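Local coordinates for protein leucine aminopeptidase 2, chloroplastic (Streptomyces sp. BC16019, PDB 5LHK) that probably removes unsubstituted N-terminal amino acids from peptides, as a manganese-binding metalloaminopeptidase of the M17 (leucyl aminopeptidase) family, at residues Y240-Y245 / R308-L313; V368-T373 / V456-L461; K261-D266 / K282-G287. All coordinates share one frame; numbering follows the deposited sequence.

All three contacts are buried in the catalytic domain and built on one mixed sheet. Interaction 1 pairs strand 239-245 with strand 306-316 in antiparallel fashion; interaction 2 pairs 367-372 with 458-462 in parallel, with strand 255-263 lying between the two pairs. Interaction 3 is different in kind: the chain at the end of that middle strand meets the start of helix 286-301 around two manganese ions. Interaction 1 relies on backbone bonds, with apolar packing on one face and a tyrosine-glutamate hydrogen bond beside a histidine on the other; interaction 2 adds a carboxylate held by two ring N-H groups, and interaction 3 depends mostly on metal ligation. Interactions 2 and 3 join where T373 OG1 reaches D284 OD1, 2.9 Å away.

Interaction 1. Residues Y240-Y245 / R308-L313; sequences YVELTY and RGHLPL
Strands 240-245 and 308-313 run antiparallel at 168°, their axes 4.4 Å apart at closest, as a pair within the mixed sheet of the catalytic domain. The hydrogen-bonded pairs are V241 with L311 and L243 with G309; in the latter, G309 N donates to L243 O at 2.6 Å.

On the face of V241, L243 and L311 the packing is apolar, and V241 CG2 meets L313 CD1 at 4.0 Å. Helices 193-207 and 286-301 cover this side.

The other face carries Y240, E242 and H310. With CG opposite the backbone N (chi1 179°), the Y240 ring leans over the neighbouring strand, with the backbone of P312 at its edge, and its hydroxyl lies in the plane of the imidazole, 3.4 Å from H310 CB. That hydroxyl donates to E242 OE2 at 2.7 Å, on the anti side of the carboxylate; R356 of helix 345-358 forms a salt bridge to the same oxygen. A leucine at Y240 would probably leave E242 OE2 without this donor and the carboxylate freer to turn. The carboxylate stands almost perpendicular to the imidazole, at 86°, and E242 OE2 approaches H310 CD2 at the ring edge, 3.3 Å away.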
ATOM      1  N   TYR A 240      -5.430  36.890  -9.649  1.00 23.24           N
ATOM      2  CA  TYR A 240      -4.057  37.254  -9.960  1.00 22.69           C
ATOM      3  C   TYR A 240      -3.794  38.676  -9.486  1.00 21.95           C
ATOM      4  O   TYR A 240      -4.561  39.587  -9.794  1.00 23.47           O
ATOM      5  CB  TYR A 240      -3.786  37.107 -11.458  1.00 22.15           C
ATOM      6  CG  TYR A 240      -2.380  37.495 -11.828  1.00 21.58           C
ATOM      7  CD1 TYR A 240      -1.291  36.748 -11.378  1.00 21.82           C
ATOM      8  CD2 TYR A 240      -2.127  38.644 -12.583  1.00 21.46           C
ATOM      9  CE1 TYR A 240       0.015  37.108 -11.705  1.00 23.07           C
ATOM     10  CE2 TYR A 240      -0.835  39.009 -12.926  1.00 20.38           C
ATOM     11  CZ  TYR A 240       0.238  38.243 -12.488  1.00 23.43           C
ATOM     12  OH  TYR A 240       1.525  38.630 -12.816  1.00 24.20           O
ATOM     13  N   VAL A 241      -2.707  38.854  -8.736  1.00 21.75           N
ATOM     14  CA  VAL A 241      -2.388  40.129  -8.100  1.00 22.35           C
ATOM     15  C   VAL A 241      -0.974  40.549  -8.490  1.00 22.53           C
ATOM     16  O   VAL A 241      -0.039  39.728  -8.434  1.00 23.31           O
ATOM     17  CB  VAL A 241      -2.501  40.033  -6.561  1.00 22.82           C
ATOM     18  CG1 VAL A 241      -2.271  41.392  -5.902  1.00 22.40           C
ATOM     19  CG2 VAL A 241      -3.870  39.485  -6.160  1.00 25.74           C
ATOM     20  N   GLU A 242      -0.823  41.813  -8.897  1.00 22.40           N
ATOM     21  CA  GLU A 242       0.503  42.421  -9.090  1.00 24.04           C
ATOM     22  C   GLU A 242       0.718  43.537  -8.079  1.00 23.42           C
ATOM     23  O   GLU A 242      -0.166  44.366  -7.873  1.00 22.32           O
ATOM     24  CB  GLU A 242       0.715  42.911 -10.533  1.00 24.33           C
ATOM     25  CG  GLU A 242       1.146  41.758 -11.423  1.00 26.92           C
ATOM     26  CD  GLU A 242       1.241  42.064 -12.907  1.00 25.69           C
ATOM     27  OE1 GLU A 242       0.792  43.121 -13.390  1.00 23.17           O
ATOM     28  OE2 GLU A 242       1.766  41.192 -13.610  1.00 24.33           O
ATOM     29  N   LEU A 243       1.886  43.525  -7.448  1.00 25.87           N
ATOM     30  CA  LEU A 243       2.284  44.499  -6.420  1.00 31.75           C
ATOM     31  C   LEU A 243       3.525  45.181  -6.908  1.00 33.01           C
ATOM     32  O   LEU A 243       4.444  44.496  -7.323  1.00 36.45           O
ATOM     33  CB  LEU A 243       2.693  43.783  -5.133  1.00 37.08           C
ATOM     34  CG  LEU A 243       1.688  43.552  -4.034  1.00 40.59           C
ATOM     35  CD1 LEU A 243       2.379  42.829  -2.891  1.00 42.46           C
ATOM     36  CD2 LEU A 243       1.127  44.880  -3.566  1.00 41.42           C
ATOM     37  N   THR A 244       3.608  46.497  -6.812  1.00 31.83           N
ATOM     38  CA  THR A 244       4.837  47.179  -7.198  1.00 33.50           C
ATOM     39  C   THR A 244       5.312  48.140  -6.110  1.00 29.68           C
ATOM     40  O   THR A 244       4.565  49.012  -5.670  1.00 26.63           O
ATOM     41  CB  THR A 244       4.670  47.890  -8.550  1.00 34.52           C
ATOM     42  OG1 THR A 244       4.164  46.953  -9.502  1.00 36.12           O
ATOM     43  CG2 THR A 244       5.989  48.414  -9.056  1.00 32.91           C
ATOM     44  N   TYR A 245       6.553  47.926  -5.669  1.00 28.52           N
ATOM     45  CA  TYR A 245       7.306  48.893  -4.893  1.00 30.37           C
ATOM     46  C   TYR A 245       8.143  49.725  -5.865  1.00 32.20           C
ATOM     47  O   TYR A 245       9.011  49.197  -6.556  1.00 31.21           O
ATOM     48  CB  TYR A 245       8.204  48.196  -3.876  1.00 29.62           C
ATOM     49  CG  TYR A 245       9.190  49.114  -3.187  1.00 30.98           C
ATOM     50  CD1 TYR A 245       8.767  50.080  -2.278  1.00 33.19           C
ATOM     51  CD2 TYR A 245      10.552  49.015  -3.447  1.00 30.64           C
ATOM     52  CE1 TYR A 245       9.682  50.927  -1.643  1.00 23.16           C
ATOM     53  CE2 TYR A 245      11.470  49.849  -2.830  1.00 34.41           C
ATOM     54  CZ  TYR A 245      11.036  50.804  -1.927  1.00 32.70           C
ATOM     55  OH  TYR A 245      11.965  51.620  -1.310  1.00 35.08           O
ATOM     56  N   ARG A 308       8.595  44.316  -8.457  1.00 25.47           N
ATOM     57  CA  ARG A 308       7.217  43.927  -8.767  1.00 27.98           C
ATOM     58  C   ARG A 308       6.972  42.513  -8.258  1.00 25.75           C
ATOM     59  O   ARG A 308       7.782  41.629  -8.482  1.00 30.78           O
ATOM     60  CB  ARG A 308       6.901  44.016 -10.279  1.00 34.76           C
ATOM     61  CG  ARG A 308       5.408  43.759 -10.597  1.00 42.68           C
ATOM     62  CD  ARG A 308       4.934  44.170 -11.998  1.00 48.40           C
ATOM     63  NE  ARG A 308       5.043  45.618 -12.235  1.00 55.31           N
ATOM     64  CZ  ARG A 308       6.080  46.254 -12.808  1.00 55.32           C
ATOM     65  NH1 ARG A 308       7.174  45.601 -13.243  1.00 51.22           N
ATOM     66  NH2 ARG A 308       6.028  47.582 -12.941  1.00 52.17           N
ATOM     67  N   GLY A 309       5.861  42.323  -7.558  1.00 22.17           N
ATOM     68  CA  GLY A 309       5.389  41.020  -7.125  1.00 20.84           C
ATOM     69  C   GLY A 309       4.297  40.545  -8.070  1.00 21.26           C
ATOM     70  O   GLY A 309       3.448  41.334  -8.475  1.00 21.80           O
ATOM     71  N   HIS A 310       4.321  39.262  -8.411  1.00 20.50           N
ATOM     72  CA  HIS A 310       3.358  38.640  -9.319  1.00 21.67           C
ATOM     73  C   HIS A 310       2.836  37.415  -8.590  1.00 21.55           C
ATOM     74  O   HIS A 310       3.619  36.481  -8.309  1.00 20.23           O
ATOM     75  CB  HIS A 310       4.031  38.206 -10.623  1.00 24.30           C
ATOM     76  CG  HIS A 310       4.832  39.279 -11.288  1.00 25.46           C
ATOM     77  ND1 HIS A 310       6.116  39.590 -10.904  1.00 28.85           N
ATOM     78  CD2 HIS A 310       4.548  40.090 -12.331  1.00 25.39           C
ATOM     79  CE1 HIS A 310       6.588  40.552 -11.676  1.00 27.47           C
ATOM     80  NE2 HIS A 310       5.656  40.872 -12.553  1.00 25.83           N
ATOM     81  N   LEU A 311       1.539  37.423  -8.267  1.00 23.15           N
ATOM     82  CA  LEU A 311       0.939  36.416  -7.378  1.00 23.46           C
ATOM     83  C   LEU A 311      -0.286  35.708  -7.986  1.00 20.97           C
ATOM     84  O   LEU A 311      -1.406  36.201  -7.879  1.00 19.79           O
ATOM     85  CB  LEU A 311       0.517  37.060  -6.055  1.00 24.72           C
ATOM     86  CG  LEU A 311       1.535  37.600  -5.043  1.00 26.50           C
ATOM     87  CD1 LEU A 311       2.834  36.806  -4.981  1.00 24.85           C
ATOM     88  CD2 LEU A 311       1.805  39.069  -5.294  1.00 29.46           C
ATOM     89  N   PRO A 312      -0.081  34.528  -8.587  1.00 20.29           N
ATOM     90  CA  PRO A 312      -1.231  33.724  -8.991  1.00 20.67           C
ATOM     91  C   PRO A 312      -1.812  32.970  -7.794  1.00 19.42           C
ATOM     92  O   PRO A 312      -1.065  32.309  -7.069  1.00 18.47           O
ATOM     93  CB  PRO A 312      -0.635  32.760 -10.017  1.00 21.64           C
ATOM     94  CG  PRO A 312       0.770  32.570  -9.561  1.00 21.83           C
ATOM     95  CD  PRO A 312       1.190  33.893  -8.985  1.00 21.03           C
ATOM     96  N   LEU A 313      -3.131  33.082  -7.609  1.00 19.78           N
ATOM     97  CA  LEU A 313      -3.829  32.538  -6.445  1.00 19.42           C
ATOM     98  C   LEU A 313      -4.961  31.623  -6.899  1.00 20.05           C
ATOM     99  O   LEU A 313      -5.800  32.023  -7.699  1.00 19.96           O
ATOM    100  CB  LEU A 313      -4.402  33.664  -5.572  1.00 18.09           C
ATOM    101  CG  LEU A 313      -3.496  34.863  -5.302  1.00 17.92           C
ATOM    102  CD1 LEU A 313      -4.259  35.884  -4.481  1.00 20.04           C
ATOM    103  CD2 LEU A 313      -2.232  34.460  -4.577  1.00 17.16           C
TER

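Interaction 2. Residues V368-T373 / V456-L461; sequences VVDVAT and VPWAHL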
ATOM      1  N   VAL A 368      14.242  38.041 -12.529  1.00 24.51           N
ATOM      2  CA  VAL A 368      13.051  37.393 -11.979  1.00 23.69           C
ATOM      3  C   VAL A 368      13.442  36.319 -10.974  1.00 22.48           C
ATOM      4  O   VAL A 368      14.251  35.458 -11.286  1.00 22.92           O
ATOM      5  CB  VAL A 368      12.221  36.752 -13.099  1.00 23.15           C
ATOM      6  CG1 VAL A 368      11.029  35.986 -12.537  1.00 25.82           C
ATOM      7  CG2 VAL A 368      11.764  37.819 -14.069  1.00 21.33           C
ATOM      8  N   VAL A 369      12.860  36.372  -9.779  1.00 21.81           N
ATOM      9  CA  VAL A 369      13.052  35.331  -8.750  1.00 20.06           C
ATOM     10  C   VAL A 369      11.687  34.775  -8.421  1.00 19.36           C
ATOM     11  O   VAL A 369      10.771  35.547  -8.097  1.00 19.30           O
ATOM     12  CB  VAL A 369      13.679  35.902  -7.468  1.00 19.95           C
ATOM     13  CG1 VAL A 369      13.758  34.851  -6.365  1.00 19.02           C
ATOM     14  CG2 VAL A 369      15.057  36.461  -7.782  1.00 21.42           C
ATOM     15  N   ASP A 370      11.523  33.461  -8.545  1.00 18.61           N
ATOM     16  CA  ASP A 370      10.268  32.827  -8.122  1.00 19.24           C
ATOM     17  C   ASP A 370      10.469  32.058  -6.822  1.00 19.96           C
ATOM     18  O   ASP A 370      11.550  31.524  -6.560  1.00 18.99           O
ATOM     19  CB  ASP A 370       9.643  31.961  -9.222  1.00 18.69           C
ATOM     20  CG  ASP A 370      10.271  30.601  -9.333  1.00 18.32           C
ATOM     21  OD1 ASP A 370      10.015  29.760  -8.457  1.00 18.45           O
ATOM     22  OD2 ASP A 370      11.010  30.360 -10.302  1.00 18.49           O
ATOM     23  N   VAL A 371       9.419  32.045  -6.002  1.00 20.23           N
ATOM     24  CA  VAL A 371       9.425  31.365  -4.715  1.00 19.35           C
ATOM     25  C   VAL A 371       8.168  30.514  -4.675  1.00 19.00           C
ATOM     26  O   VAL A 371       7.070  31.008  -4.952  1.00 19.15           O
ATOM     27  CB  VAL A 371       9.455  32.366  -3.540  1.00 19.97           C
ATOM     28  CG1 VAL A 371       9.658  31.640  -2.219  1.00 20.78           C
ATOM     29  CG2 VAL A 371      10.568  33.391  -3.742  1.00 19.48           C
ATOM     30  N   ALA A 372       8.333  29.233  -4.355  1.00 19.34           N
ATOM     31  CA  ALA A 372       7.254  28.266  -4.478  1.00 19.17           C
ATOM     32  C   ALA A 372       7.449  27.051  -3.573  1.00 18.82           C
ATOM     33  O   ALA A 372       8.536  26.473  -3.511  1.00 18.82           O
ATOM     34  CB  ALA A 372       7.151  27.826  -5.926  1.00 21.09           C
ATOM     35  N   THR A 373       6.390  26.674  -2.867  1.00 19.57           N
ATOM     36  CA  THR A 373       6.306  25.370  -2.206  1.00 19.20           C
ATOM     37  C   THR A 373       5.974  24.325  -3.285  1.00 19.40           C
ATOM     38  O   THR A 373       4.834  23.837  -3.389  1.00 19.74           O
ATOM     39  CB  THR A 373       5.219  25.388  -1.119  1.00 19.21           C
ATOM     40  OG1 THR A 373       3.987  25.848  -1.685  1.00 17.02           O
ATOM     41  CG2 THR A 373       5.635  26.326   0.028  1.00 20.93           C
ATOM     42  N   VAL A 456      17.058  36.948 -19.594  1.00 31.82           N
ATOM     43  CA  VAL A 456      16.631  37.493 -18.298  1.00 29.19           C
ATOM     44  C   VAL A 456      17.231  36.599 -17.211  1.00 27.20           C
ATOM     45  O   VAL A 456      16.911  35.418 -17.162  1.00 28.62           O
ATOM     46  CB  VAL A 456      15.085  37.546 -18.177  1.00 27.61           C
ATOM     47  CG1 VAL A 456      14.644  38.029 -16.799  1.00 26.75           C
ATOM     48  CG2 VAL A 456      14.502  38.441 -19.267  1.00 27.76           C
ATOM     49  N   PRO A 457      18.118  37.147 -16.354  1.00 27.44           N
ATOM     50  CA  PRO A 457      18.577  36.368 -15.208  1.00 28.06           C
ATOM     51  C   PRO A 457      17.402  35.921 -14.323  1.00 26.69           C
ATOM     52  O   PRO A 457      16.466  36.688 -14.093  1.00 26.78           O
ATOM     53  CB  PRO A 457      19.481  37.346 -14.451  1.00 30.39           C
ATOM     54  CG  PRO A 457      19.951  38.316 -15.467  1.00 30.12           C
ATOM     55  CD  PRO A 457      18.829  38.436 -16.459  1.00 29.64           C
ATOM     56  N   TRP A 458      17.459  34.680 -13.852  1.00 25.15           N
ATOM     57  CA  TRP A 458      16.352  34.083 -13.125  1.00 23.67           C
ATOM     58  C   TRP A 458      16.850  33.164 -12.021  1.00 22.05           C
ATOM     59  O   TRP A 458      17.857  32.469 -12.189  1.00 20.85           O
ATOM     60  CB  TRP A 458      15.443  33.342 -14.113  1.00 23.97           C
ATOM     61  CG  TRP A 458      14.560  32.272 -13.534  1.00 24.45           C
ATOM     62  CD1 TRP A 458      13.396  32.452 -12.844  1.00 26.05           C
ATOM     63  CD2 TRP A 458      14.766  30.861 -13.616  1.00 24.69           C
ATOM     64  NE1 TRP A 458      12.862  31.235 -12.490  1.00 26.66           N
ATOM     65  CE2 TRP A 458      13.684  30.241 -12.958  1.00 25.04           C
ATOM     66  CE3 TRP A 458      15.760  30.056 -14.189  1.00 25.62           C
ATOM     67  CZ2 TRP A 458      13.570  28.849 -12.856  1.00 22.19           C
ATOM     68  CZ3 TRP A 458      15.647  28.676 -14.084  1.00 21.67           C
ATOM     69  CH2 TRP A 458      14.563  28.089 -13.417  1.00 21.13           C
ATOM     70  N   ALA A 459      16.150  33.180 -10.887  1.00 20.92           N
ATOM     71  CA  ALA A 459      16.402  32.212  -9.823  1.00 21.16           C
ATOM     72  C   ALA A 459      15.085  31.641  -9.338  1.00 22.03           C
ATOM     73  O   ALA A 459      14.074  32.340  -9.330  1.00 22.93           O
ATOM     74  CB  ALA A 459      17.174  32.839  -8.677  1.00 20.09           C
ATOM     75  N   HIS A 460      15.120  30.367  -8.936  1.00 21.53           N
ATOM     76  CA  HIS A 460      13.944  29.644  -8.469  1.00 20.64           C
ATOM     77  C   HIS A 460      14.231  29.072  -7.090  1.00 20.20           C
ATOM     78  O   HIS A 460      15.242  28.394  -6.904  1.00 18.79           O
ATOM     79  CB  HIS A 460      13.618  28.541  -9.474  1.00 21.07           C
ATOM     80  CG  HIS A 460      12.757  27.439  -8.942  1.00 20.93           C
ATOM     81  ND1 HIS A 460      11.546  27.667  -8.331  1.00 21.89           N
ATOM     82  CD2 HIS A 460      12.911  26.095  -8.979  1.00 19.85           C
ATOM     83  CE1 HIS A 460      10.994  26.515  -8.003  1.00 20.12           C
ATOM     84  NE2 HIS A 460      11.802  25.546  -8.383  1.00 19.40           N
ATOM     85  N   LEU A 461      13.341  29.363  -6.139  1.00 19.24           N
ATOM     86  CA  LEU A 461      13.471  28.925  -4.759  1.00 19.92           C
ATOM     87  C   LEU A 461      12.331  27.972  -4.452  1.00 20.37           C
ATOM     88  O   LEU A 461      11.170  28.383  -4.428  1.00 21.94           O
ATOM     89  CB  LEU A 461      13.405  30.115  -3.805  1.00 22.47           C
ATOM     90  CG  LEU A 461      14.665  30.939  -3.559  1.00 23.85           C
ATOM     91  CD1 LEU A 461      15.309  31.362  -4.855  1.00 27.77           C
ATOM     92  CD2 LEU A 461      14.325  32.156  -2.699  1.00 21.30           C
TER
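This is a parallel strand pairing with, on one face, a buried aspartate that accepts hydrogen bonds from two rings of the partner strand, in the mixed sheet of the M17 catalytic domain. Strand 368-372 lies between strand 255-263 and strand 458-461, and runs at 10° to the latter. The backbone ladder starts just before the second strand, where V368 N donates to P457 O, and continues through A459 N to V368 O, D370 N to A459 O and L461 N to D370 O. It ends with A372 N donating to L461 O at 3.0 Å.

One face of the pair is apolar: V369, V371, A459 and L461 lie on it, and the two branches of the leucine are shared out, L461 CD1 going to V369 CG1 at 4.1 Å and L461 CD2 to V371 CG2. Helix 394-407 packs here through L396 on A459.

On the opposite face D370 reaches across to both W458 and H460. Its CG sits between the backbone N and the carbonyl carbon (chi1 81°), which swings the carboxylate over to the neighbouring strand. There the two oxygens divide the work. D370 OD2 accepts from W458 NE1 at 3.0 Å, nearly along its C-O axis. With H460 taking the other oxygen, each end of the carboxylate is held, which should limit its rotation, and L448 of helix 440-449 packs on both D370 and H460. The negative charge would probably favour a proton on the imidazole nitrogen facing it: H460 ND1 donates to the syn lone pair of D370 OD1 at 2.6 Å, with that oxygen 17° out of the imidazole plane.

Interaction 3. Residues K261-D266 / K282-G287; sequences KGVTFD and KADMGG. With MN (manganese (II) ion), chain B; MN (manganese (II) ion), chain C.
K261 stretches out fully, with CG opposite the backbone N (chi1 177°) and every later torsion near 180°, while D284, with CG on the far side from its own N (chi1 -154°), extends its carboxylate to the same point. There a manganese ion, chain B, takes K261 NZ at 2.4 Å and D284 OD2 at 2.0 Å. D266 OD2 joins them and bridges to the second manganese, chain C, at 2.1 Å; water 2 also links the two metals. The carboxylate oxygens D266 OD2 and D284 OD2 come within 3.0 Å of each other, a closeness that the shared metal charge would be expected to offset.

The second oxygens are held from further out: D284 OD1 accepts from T373, and N316 holds D266 OD1, so both carboxylates are positioned from a second shell. V263 lies alongside D284, its CB 3.4 Å from D284 OD2.

Away from the metals the two backbones share little direct hydrogen bonding: V263 N makes a weak bond to D284 O, and water 1 donates to K261 O and D284 O while accepting from G287 N at 2.9 Å, tying the strand end to the first turn of helix 286-301. M285 stands at the N-cap of that helix and packs its CG on T264 CA.

With D343 and E345 completing the ligand set, this is the two-metal active site characteristic of M17 leucyl aminopeptidases.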
ATOM      1  N   LYS A 261       4.134  31.499  -5.782  1.00 18.32           N
ATOM      2  CA  LYS A 261       3.075  30.514  -5.940  1.00 18.72           C
ATOM      3  C   LYS A 261       2.062  30.627  -4.794  1.00 18.04           C
ATOM      4  O   LYS A 261       2.410  30.411  -3.636  1.00 18.26           O
ATOM      5  CB  LYS A 261       3.662  29.104  -5.964  1.00 20.14           C
ATOM      6  CG  LYS A 261       2.613  27.995  -6.058  1.00 19.84           C
ATOM      7  CD  LYS A 261       3.218  26.647  -5.779  1.00 20.22           C
ATOM      8  CE  LYS A 261       2.147  25.580  -5.666  1.00 19.35           C
ATOM      9  NZ  LYS A 261       2.770  24.242  -5.469  1.00 18.27           N
ATOM     10  N   GLY A 262       0.816  30.947  -5.139  1.00 16.76           N
ATOM     11  CA  GLY A 262      -0.248  31.153  -4.169  1.00 16.79           C
ATOM     12  C   GLY A 262      -1.396  30.156  -4.265  1.00 16.39           C
ATOM     13  O   GLY A 262      -2.556  30.534  -4.350  1.00 18.13           O
ATOM     14  N   VAL A 263      -1.090  28.873  -4.232  1.00 16.55           N
ATOM     15  CA  VAL A 263      -2.146  27.865  -4.183  1.00 17.48           C
ATOM     16  C   VAL A 263      -2.621  27.838  -2.735  1.00 17.69           C
ATOM     17  O   VAL A 263      -1.930  27.343  -1.846  1.00 17.27           O
ATOM     18  CB  VAL A 263      -1.672  26.486  -4.680  1.00 19.92           C
ATOM     19  CG1 VAL A 263      -2.775  25.447  -4.529  1.00 22.52           C
ATOM     20  CG2 VAL A 263      -1.249  26.585  -6.146  1.00 21.40           C
ATOM     21  N   THR A 264      -3.793  28.411  -2.504  1.00 19.12           N
ATOM     22  CA  THR A 264      -4.287  28.604  -1.151  1.00 18.37           C
ATOM     23  C   THR A 264      -4.715  27.297  -0.514  1.00 18.50           C
ATOM     24  O   THR A 264      -4.734  27.190   0.704  1.00 19.01           O
ATOM     25  CB  THR A 264      -5.444  29.607  -1.104  1.00 18.26           C
ATOM     26  OG1 THR A 264      -6.525  29.151  -1.927  1.00 20.01           O
ATOM     27  CG2 THR A 264      -4.950  30.972  -1.573  1.00 17.33           C
ATOM     28  N   PHE A 265      -5.060  26.310  -1.344  1.00 19.76           N
ATOM     29  CA  PHE A 265      -5.357  24.966  -0.882  1.00 18.89           C
ATOM     30  C   PHE A 265      -5.057  23.982  -1.993  1.00 17.52           C
ATOM     31  O   PHE A 265      -5.678  24.032  -3.064  1.00 17.49           O
ATOM     32  CB  PHE A 265      -6.828  24.851  -0.480  1.00 19.66           C
ATOM     33  CG  PHE A 265      -7.176  23.524   0.126  1.00 20.71           C
ATOM     34  CD1 PHE A 265      -6.698  23.175   1.382  1.00 20.49           C
ATOM     35  CD2 PHE A 265      -7.957  22.610  -0.575  1.00 23.01           C
ATOM     36  CE1 PHE A 265      -7.002  21.936   1.939  1.00 22.51           C
ATOM     37  CE2 PHE A 265      -8.265  21.370  -0.029  1.00 24.71           C
ATOM     38  CZ  PHE A 265      -7.792  21.036   1.233  1.00 23.34           C
ATOM     39  N   ASP A 266      -4.105  23.092  -1.739  1.00 17.28           N
ATOM     40  CA  ASP A 266      -3.732  22.057  -2.701  1.00 17.86           C
ATOM     41  C   ASP A 266      -4.206  20.676  -2.255  1.00 18.81           C
ATOM     42  O   ASP A 266      -3.502  19.981  -1.541  1.00 18.46           O
ATOM     43  CB  ASP A 266      -2.218  22.077  -2.916  1.00 17.21           C
ATOM     44  CG  ASP A 266      -1.773  21.187  -4.072  1.00 17.74           C
ATOM     45  OD1 ASP A 266      -2.640  20.661  -4.810  1.00 16.63           O
ATOM     46  OD2 ASP A 266      -0.540  21.026  -4.245  1.00 19.29           O
ATOM     47  N   LYS A 282      -3.147  23.683   3.111  1.00 17.59           N
ATOM     48  CA  LYS A 282      -3.316  25.137   3.220  1.00 18.29           C
ATOM     49  C   LYS A 282      -2.006  25.943   3.068  1.00 19.94           C
ATOM     50  O   LYS A 282      -2.058  27.159   2.846  1.00 21.15           O
ATOM     51  CB  LYS A 282      -3.932  25.485   4.584  1.00 17.42           C
ATOM     52  CG  LYS A 282      -2.983  25.286   5.765  1.00 17.17           C
ATOM     53  CD  LYS A 282      -3.579  25.713   7.100  1.00 17.13           C
ATOM     54  CE  LYS A 282      -2.577  25.441   8.210  1.00 17.48           C
ATOM     55  NZ  LYS A 282      -3.120  25.808   9.541  1.00 18.06           N
ATOM     56  N   ALA A 283      -0.855  25.282   3.248  1.00 19.40           N
ATOM     57  CA  ALA A 283       0.460  25.940   3.241  1.00 19.68           C
ATOM     58  C   ALA A 283       1.076  26.053   1.852  1.00 18.65           C
ATOM     59  O   ALA A 283       2.213  26.493   1.721  1.00 17.83           O
ATOM     60  CB  ALA A 283       1.424  25.195   4.162  1.00 20.30           C
ATOM     61  N   ASP A 284       0.324  25.695   0.810  1.00 18.15           N
ATOM     62  CA  ASP A 284       0.861  25.659  -0.537  1.00 17.33           C
ATOM     63  C   ASP A 284       0.920  27.066  -1.166  1.00 17.52           C
ATOM     64  O   ASP A 284       1.210  27.222  -2.351  1.00 17.40           O
ATOM     65  CB  ASP A 284       0.027  24.682  -1.373  1.00 18.05           C
ATOM     66  CG  ASP A 284       0.794  24.094  -2.534  1.00 19.81           C
ATOM     67  OD1 ASP A 284       2.023  23.879  -2.400  1.00 21.50           O
ATOM     68  OD2 ASP A 284       0.165  23.831  -3.586  1.00 20.41           O
ATOM     69  N   MET A 285       0.645  28.095  -0.363  1.00 18.64           N
ATOM     70  CA  MET A 285       0.753  29.504  -0.781  1.00 17.57           C
ATOM     71  C   MET A 285       1.917  30.203  -0.070  1.00 18.30           C
ATOM     72  O   MET A 285       1.992  31.434  -0.062  1.00 18.74           O
ATOM     73  CB  MET A 285      -0.594  30.245  -0.571  1.00 17.59           C
ATOM     74  CG  MET A 285      -1.360  29.938   0.725  1.00 18.88           C
ATOM     75  SD  MET A 285      -0.415  30.085   2.257  1.00 20.02           S
ATOM     76  CE  MET A 285      -0.228  31.848   2.387  1.00 17.57           C
ATOM     77  N   GLY A 286       2.832  29.412   0.506  1.00 18.43           N
ATOM     78  CA  GLY A 286       3.986  29.926   1.249  1.00 17.69           C
ATOM     79  C   GLY A 286       4.909  30.797   0.411  1.00 18.41           C
ATOM     80  O   GLY A 286       5.497  31.763   0.922  1.00 19.33           O
ATOM     81  N   GLY A 287       5.044  30.464  -0.868  1.00 17.98           N
ATOM     82  CA  GLY A 287       5.837  31.268  -1.776  1.00 18.97           C
ATOM     83  C   GLY A 287       5.229  32.644  -1.977  1.00 19.22           C
ATOM     84  O   GLY A 287       5.930  33.653  -1.906  1.00 19.15           O
TER
HETATM   85 MN    MN B 601       1.086  22.621  -4.921  1.00 18.64          MN
HETATM   86 MN    MN C 602       0.263  19.762  -5.790  1.00 27.99          MN
HETATM   87  O   HOH W   1       4.043  28.422  -2.614  1.00 14.66           O
HETATM   88  O   HOH W   2       2.289  20.894  -5.596  1.00 20.21           O
HETATM   89  O   HOH W   3       2.071  18.501  -4.505  1.00 32.74           O